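Local coordinates for protein nudix Hydrolase, RenU (Mycolicibacterium smegmatis, PDB 6UUF) that belongs to the Nudix hydrolase family, uses magnesium as cofactor, and probably cleaves nucleotide-type substrates such as NADH, at residues A79-E84 and L118-N123; R89-T94 and T106-I111. The protein carries 3 engineered substitutions. All blocks are in the same frame, centred on the assembly; numbering follows the deposited sequence.

Contact 1: residues A79-E84 and L118-N123; sequences AGLPAE and LHTVPN
Leu81 meets Thr120 alongside, the two side chains running the same way, so that the methyl CD2 of Leu81 lies 4.0 Å from CG2 of Thr120. That methyl is also the point at which Leu118 arrives: Leu118 directs its CB at the 79-84 segment, and its CD1 stops 4.1 Å from Leu81 CD2. Leu81 CG stands beside its own backbone N and anti to the carbonyl carbon (chi1 -58°), while one branch, CD2, does all the touching. Thr120 CG2 likewise stands beside its backbone N, anti to the carbonyl carbon, placing carbon rather than oxygen against the leucine. A further apolar touch follows at Ala79, whose CB is 4.1 Å from Thr120 CB. Both Ala79 and Thr120 also rest on Leu129 of strand 126-133, which ties this apolar patch to the sheet.

The backbone supplies the polar part. Val121 N gives a hydrogen bond of 2.8 Å to Ala79 O, reaching that oxygen from above the carbonyl plane, 45° out of it. Ala79 O also takes a CA-H...O contact from Thr120 CA at 3.3 Å. Ala79 CA returns a similar contact to Val121 O, 3.4 Å away. Gly80, which leaves the helix with a positive phi of 72°, passes close to Val121; a beta carbon built on it would sit 3.5 Å from Val121 CB.

Gly80 and Leu81 match the glycine and hydrophobic residue that close the Nudix box consensus. Their environment here is chemically simple: one N-H...O bond joins the two segments at the end of helix 67-79, beside a backbone bond between Asn123 and Ala78, and a small cluster of methyls holds Leu81 against the loop 118-123, without any charged group bridging the two segments.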
loop_
_atom_site.group_PDB
_atom_site.type_symbol
_atom_site.label_atom_id
_atom_site.label_comp_id
_atom_site.label_asym_id
_atom_site.label_seq_id
_atom_site.Cartn_x
_atom_site.Cartn_y
_atom_site.Cartn_z
ATOM N N ALA A 79 -6.239 6.981 7.096
ATOM C CA ALA A 79 -6.008 8.367 6.695
ATOM C C ALA A 79 -7.257 9.220 6.489
ATOM O O ALA A 79 -7.123 10.428 6.267
ATOM C CB ALA A 79 -5.155 8.411 5.434
ATOM N N GLY A 80 -8.449 8.627 6.594
ATOM C CA GLY A 80 -9.700 9.348 6.393
ATOM C C GLY A 80 -9.968 9.725 4.947
ATOM O O GLY A 80 -10.809 10.584 4.680
ATOM N N LEU A 81 -9.294 9.083 3.994
ATOM C CA LEU A 81 -9.453 9.455 2.600
ATOM C C LEU A 81 -10.799 8.971 2.086
ATOM O O LEU A 81 -11.112 7.796 2.266
ATOM C CB LEU A 81 -8.364 8.815 1.740
ATOM C CG LEU A 81 -6.917 9.140 2.110
ATOM C CD1 LEU A 81 -5.968 8.469 1.137
ATOM C CD2 LEU A 81 -6.703 10.633 2.149
ATOM N N PRO A 82 -11.599 9.852 1.445
ATOM C CA PRO A 82 -12.818 9.334 0.827
ATOM C C PRO A 82 -12.524 8.692 -0.509
ATOM O O PRO A 82 -11.772 9.253 -1.329
ATOM C CB PRO A 82 -13.711 10.571 0.648
ATOM C CG PRO A 82 -12.982 11.709 1.243
ATOM C CD PRO A 82 -11.540 11.318 1.355
ATOM N N ALA A 83 -13.128 7.527 -0.718
ATOM C CA ALA A 83 -13.045 6.824 -1.989
ATOM C C ALA A 83 -13.383 7.708 -3.192
ATOM O O ALA A 83 -12.794 7.550 -4.263
ATOM C CB ALA A 83 -13.971 5.617 -1.966
ATOM N N GLU A 84 -14.336 8.624 -3.035
ATOM C CA GLU A 84 -14.748 9.459 -4.176
ATOM C C GLU A 84 -13.656 10.418 -4.648
ATOM O O GLU A 84 -13.677 10.858 -5.798
ATOM C CB GLU A 84 -16.073 10.201 -3.899
ATOM C CG GLU A 84 -16.032 11.245 -2.794
ATOM C CD GLU A 84 -15.407 12.570 -3.203
ATOM O OE1 GLU A 84 -14.924 13.263 -2.284
ATOM O OE2 GLU A 84 -15.389 12.930 -4.414
ATOM N N LEU A 118 -3.946 15.214 -1.011
ATOM C CA LEU A 118 -5.104 15.275 -0.106
ATOM C C LEU A 118 -4.708 15.488 1.350
ATOM O O LEU A 118 -3.644 15.014 1.795
ATOM C CB LEU A 118 -5.944 13.974 -0.199
ATOM C CG LEU A 118 -6.439 13.582 -1.579
ATOM C CD1 LEU A 118 -7.274 12.305 -1.565
ATOM C CD2 LEU A 118 -7.224 14.745 -2.165
ATOM N N HIS A 119 -5.581 16.194 2.078
ATOM C CA HIS A 119 -5.530 16.286 3.552
ATOM C C HIS A 119 -5.954 14.951 4.147
ATOM O O HIS A 119 -6.930 14.332 3.698
ATOM C CB HIS A 119 -6.482 17.363 4.084
ATOM C CG HIS A 119 -6.482 17.473 5.583
ATOM N ND1 HIS A 119 -7.396 16.813 6.381
ATOM C CD2 HIS A 119 -5.659 18.144 6.430
ATOM C CE1 HIS A 119 -7.148 17.092 7.651
ATOM N NE2 HIS A 119 -6.093 17.888 7.709
ATOM N N THR A 120 -5.219 14.517 5.155
ATOM C CA THR A 120 -5.402 13.211 5.777
ATOM C C THR A 120 -5.736 13.489 7.248
ATOM O O THR A 120 -5.311 14.514 7.801
ATOM C CB THR A 120 -4.119 12.324 5.653
ATOM O OG1 THR A 120 -3.027 12.946 6.313
ATOM C CG2 THR A 120 -3.690 12.185 4.231
ATOM N N VAL A 121 -6.519 12.597 7.852
ATOM C CA VAL A 121 -6.706 12.553 9.292
ATOM C C VAL A 121 -6.102 11.234 9.777
ATOM O O VAL A 121 -6.677 10.181 9.499
ATOM C CB VAL A 121 -8.200 12.655 9.692
ATOM C CG1 VAL A 121 -8.347 12.726 11.220
ATOM C CG2 VAL A 121 -8.829 13.867 9.023
ATOM N N PRO A 122 -4.930 11.282 10.472
ATOM C CA PRO A 122 -4.308 10.019 10.901
ATOM C C PRO A 122 -5.126 9.297 11.987
ATOM O O PRO A 122 -5.794 9.935 12.815
ATOM C CB PRO A 122 -2.913 10.440 11.404
ATOM C CG PRO A 122 -3.053 11.876 11.757
ATOM C CD PRO A 122 -4.113 12.454 10.856
ATOM N N ASN A 123 -5.113 7.973 11.913
ATOM C CA ASN A 123 -5.782 7.110 12.859
ATOM C C ASN A 123 -5.071 5.743 12.818
ATOM O O ASN A 123 -4.163 5.549 12.003
ATOM C CB ASN A 123 -7.256 6.983 12.464
ATOM C CG ASN A 123 -8.162 6.672 13.644
ATOM O OD1 ASN A 123 -7.726 6.654 14.804
ATOM N ND2 ASN A 123 -9.438 6.417 13.353
#

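Contact 2: residues R89-T94 and T106-I111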
loop_
_atom_site.group_PDB
_atom_site.type_symbol
_atom_site.label_atom_id
_atom_site.label_comp_id
_atom_site.label_asym_id
_atom_site.label_seq_id
_atom_site.Cartn_x
_atom_site.Cartn_y
_atom_site.Cartn_z
ATOM N N ARG A 89 -6.184 2.705 -10.480
ATOM C CA ARG A 89 -5.600 2.518 -11.829
ATOM C C ARG A 89 -5.366 1.033 -12.108
ATOM O O ARG A 89 -6.007 0.457 -12.972
ATOM C CB ARG A 89 -4.310 3.295 -11.965
ATOM C CG ARG A 89 -4.438 4.782 -11.694
ATOM C CD ARG A 89 -5.398 5.485 -12.636
ATOM N NE ARG A 89 -5.057 5.240 -14.045
ATOM C CZ ARG A 89 -4.109 5.877 -14.722
ATOM N NH1 ARG A 89 -3.351 6.816 -14.150
ATOM N NH2 ARG A 89 -3.905 5.562 -15.982
ATOM N N THR A 90 -4.517 0.384 -11.345
ATOM C CA THR A 90 -4.308 -1.050 -11.555
ATOM C C THR A 90 -3.820 -1.717 -10.255
ATOM O O THR A 90 -3.695 -1.045 -9.234
ATOM C CB THR A 90 -3.291 -1.276 -12.738
ATOM O OG1 THR A 90 -3.288 -2.646 -13.160
ATOM C CG2 THR A 90 -1.897 -0.898 -12.340
ATOM N N THR A 91 -3.597 -3.036 -10.304
ATOM C CA THR A 91 -3.072 -3.799 -9.186
ATOM C C THR A 91 -1.799 -4.494 -9.658
ATOM O O THR A 91 -1.740 -4.956 -10.791
ATOM C CB THR A 91 -4.060 -4.874 -8.731
ATOM O OG1 THR A 91 -4.242 -5.806 -9.795
ATOM C CG2 THR A 91 -5.427 -4.252 -8.371
ATOM N N VAL A 92 -0.807 -4.570 -8.787
ATOM C CA VAL A 92 0.436 -5.355 -8.987
ATOM C C VAL A 92 0.693 -6.292 -7.778
ATOM O O VAL A 92 0.773 -5.850 -6.614
ATOM C CB VAL A 92 1.650 -4.421 -9.085
ATOM C CG1 VAL A 92 2.878 -5.194 -9.560
ATOM C CG2 VAL A 92 1.350 -3.260 -10.022
ATOM N N VAL A 93 0.838 -7.578 -8.060
ATOM C CA VAL A 93 1.183 -8.541 -7.038
ATOM C C VAL A 93 2.668 -8.326 -6.748
ATOM O O VAL A 93 3.498 -8.655 -7.582
ATOM C CB VAL A 93 0.904 -9.981 -7.487
ATOM C CG1 VAL A 93 1.283 -10.964 -6.400
ATOM C CG2 VAL A 93 -0.564 -10.158 -7.796
ATOM N N THR A 94 2.962 -7.765 -5.571
ATOM C CA THR A 94 4.309 -7.401 -5.138
ATOM C C THR A 94 4.941 -8.409 -4.192
ATOM O O THR A 94 6.099 -8.261 -3.848
ATOM C CB THR A 94 4.330 -5.992 -4.491
ATOM O OG1 THR A 94 3.174 -5.804 -3.677
ATOM C CG2 THR A 94 4.261 -4.929 -5.566
ATOM N N THR A 106 -0.511 -13.533 -0.647
ATOM C CA THR A 106 0.033 -12.478 -1.485
ATOM C C THR A 106 -0.196 -11.127 -0.860
ATOM O O THR A 106 -1.116 -10.915 -0.016
ATOM C CB THR A 106 -0.685 -12.478 -2.847
ATOM O OG1 THR A 106 -2.085 -12.359 -2.598
ATOM C CG2 THR A 106 -0.422 -13.738 -3.617
ATOM N N TYR A 107 0.622 -10.199 -1.328
ATOM C CA TYR A 107 0.440 -8.793 -1.101
ATOM C C TYR A 107 0.240 -8.158 -2.468
ATOM O O TYR A 107 1.118 -8.325 -3.366
ATOM C CB TYR A 107 1.688 -8.150 -0.455
ATOM C CG TYR A 107 1.453 -6.718 -0.036
ATOM C CD1 TYR A 107 1.527 -5.671 -0.948
ATOM C CD2 TYR A 107 1.174 -6.398 1.284
ATOM C CE1 TYR A 107 1.282 -4.368 -0.574
ATOM C CE2 TYR A 107 0.985 -5.080 1.687
ATOM C CZ TYR A 107 1.022 -4.081 0.753
ATOM O OH TYR A 107 0.805 -2.802 1.167
ATOM N N THR A 108 -0.821 -7.358 -2.568
ATOM C CA THR A 108 -1.191 -6.690 -3.781
ATOM C C THR A 108 -1.148 -5.192 -3.580
ATOM O O THR A 108 -1.859 -4.626 -2.734
ATOM C CB THR A 108 -2.590 -7.094 -4.239
ATOM O OG1 THR A 108 -2.635 -8.489 -4.484
ATOM C CG2 THR A 108 -2.971 -6.388 -5.536
ATOM N N THR A 109 -0.332 -4.539 -4.401
ATOM C CA THR A 109 -0.252 -3.083 -4.426
ATOM C C THR A 109 -1.277 -2.566 -5.419
ATOM O O THR A 109 -1.321 -2.989 -6.593
ATOM C CB THR A 109 1.173 -2.586 -4.807
ATOM O OG1 THR A 109 2.096 -3.011 -3.807
ATOM C CG2 THR A 109 1.208 -1.080 -4.890
ATOM N N VAL A 110 -2.101 -1.643 -4.941
ATOM C CA VAL A 110 -3.144 -1.077 -5.731
ATOM C C VAL A 110 -2.696 0.362 -5.979
ATOM O O VAL A 110 -2.638 1.186 -5.042
ATOM C CB VAL A 110 -4.482 -1.177 -4.965
ATOM C CG1 VAL A 110 -5.640 -0.513 -5.709
ATOM C CG2 VAL A 110 -4.832 -2.646 -4.727
ATOM N N ILE A 111 -2.382 0.661 -7.241
ATOM C CA ILE A 111 -1.972 1.999 -7.667
ATOM C C ILE A 111 -3.210 2.868 -7.911
ATOM O O ILE A 111 -4.113 2.476 -8.634
ATOM C CB ILE A 111 -1.137 1.903 -8.971
ATOM C CG1 ILE A 111 0.065 0.942 -8.736
ATOM C CG2 ILE A 111 -0.730 3.285 -9.438
ATOM C CD1 ILE A 111 1.035 0.797 -9.889
#
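Val92 and Thr109 form an antiparallel hydrogen-bonded pair at the middle of this hairpin, where the strand axes approach to 4.5 Å with their directions 151° apart. Of the pair's two bonds the straighter runs from Val92 N to Thr109 O, 2.8 Å at 168°, in the carbonyl plane. At the far end the register slips: Arg89 N bonds to Ile111 O, and Thr90 N reaches the same oxygen only weakly, at 3.4 Å, a classic beta bulge. The guanidinium of Arg89 leads away to a salt bridge with Asp113.

On one face Ile111 spans two neighbours: its side chain crosses that of Val92 obliquely, with Ile111 CD1 4.1 Å from Val92 CG2, and CD1 also lies beside the CG2 of Thr90. On the other, Thr91 stands next to Val110, methyl to methyl (CG2 to CG2, 4.0 Å), while its CB receives CG2 of Thr108 at 3.7 Å.

Thr94 and Thr109 cross at about a right angle, their OG1 atoms hydrogen-bonded at 3.0 Å. With chi1 of 40°, Thr94 OG1 sits between its backbone N and carbonyl carbon, where it also meets the edge of the Tyr107 ring, near the ring plane, 3.2 Å from CD1. Thr94 CG2 packs against Thr109 OG1. An alanine in place of Thr94 would probably leave Thr109 OG1 without this hydroxyl mate and without the CG2 methyl beside it, and open a gap at the tyrosine edge.

Helix 144-158 touches Val92, Thr94, Thr109 and Ile111, whereas helix 67-79 touches Thr91, Thr108 and Val110, as in the alpha-beta-alpha sandwich of Nudix domains. The chemistry is thus divided: methyl contacts occur on both faces of the hairpin, and one hydroxyl-hydroxyl bond, whose direction is open, joins the strands beside the tyrosine.

Contact 2 is nested in the chain loop that contact 1 closes, since strands 87-98 and 104-113 both run between residues 84 and 118. In space the two stand apart, with centres 20 Å from each other, nearest atoms about 10 Å apart, and positions on opposite sides of the chain's centre. Helix 67-79 relates them: contact 1 secures the chain where this helix ends, while Thr91, Thr108 and Val110 of contact 2 touch side chains from its earlier part. In Nudix hydrolases this helix belongs to the Nudix box, whose glutamates normally bind magnesium; the consensus glutamate positions within the helix are alanine in this construct, and neither contact contains a metal site.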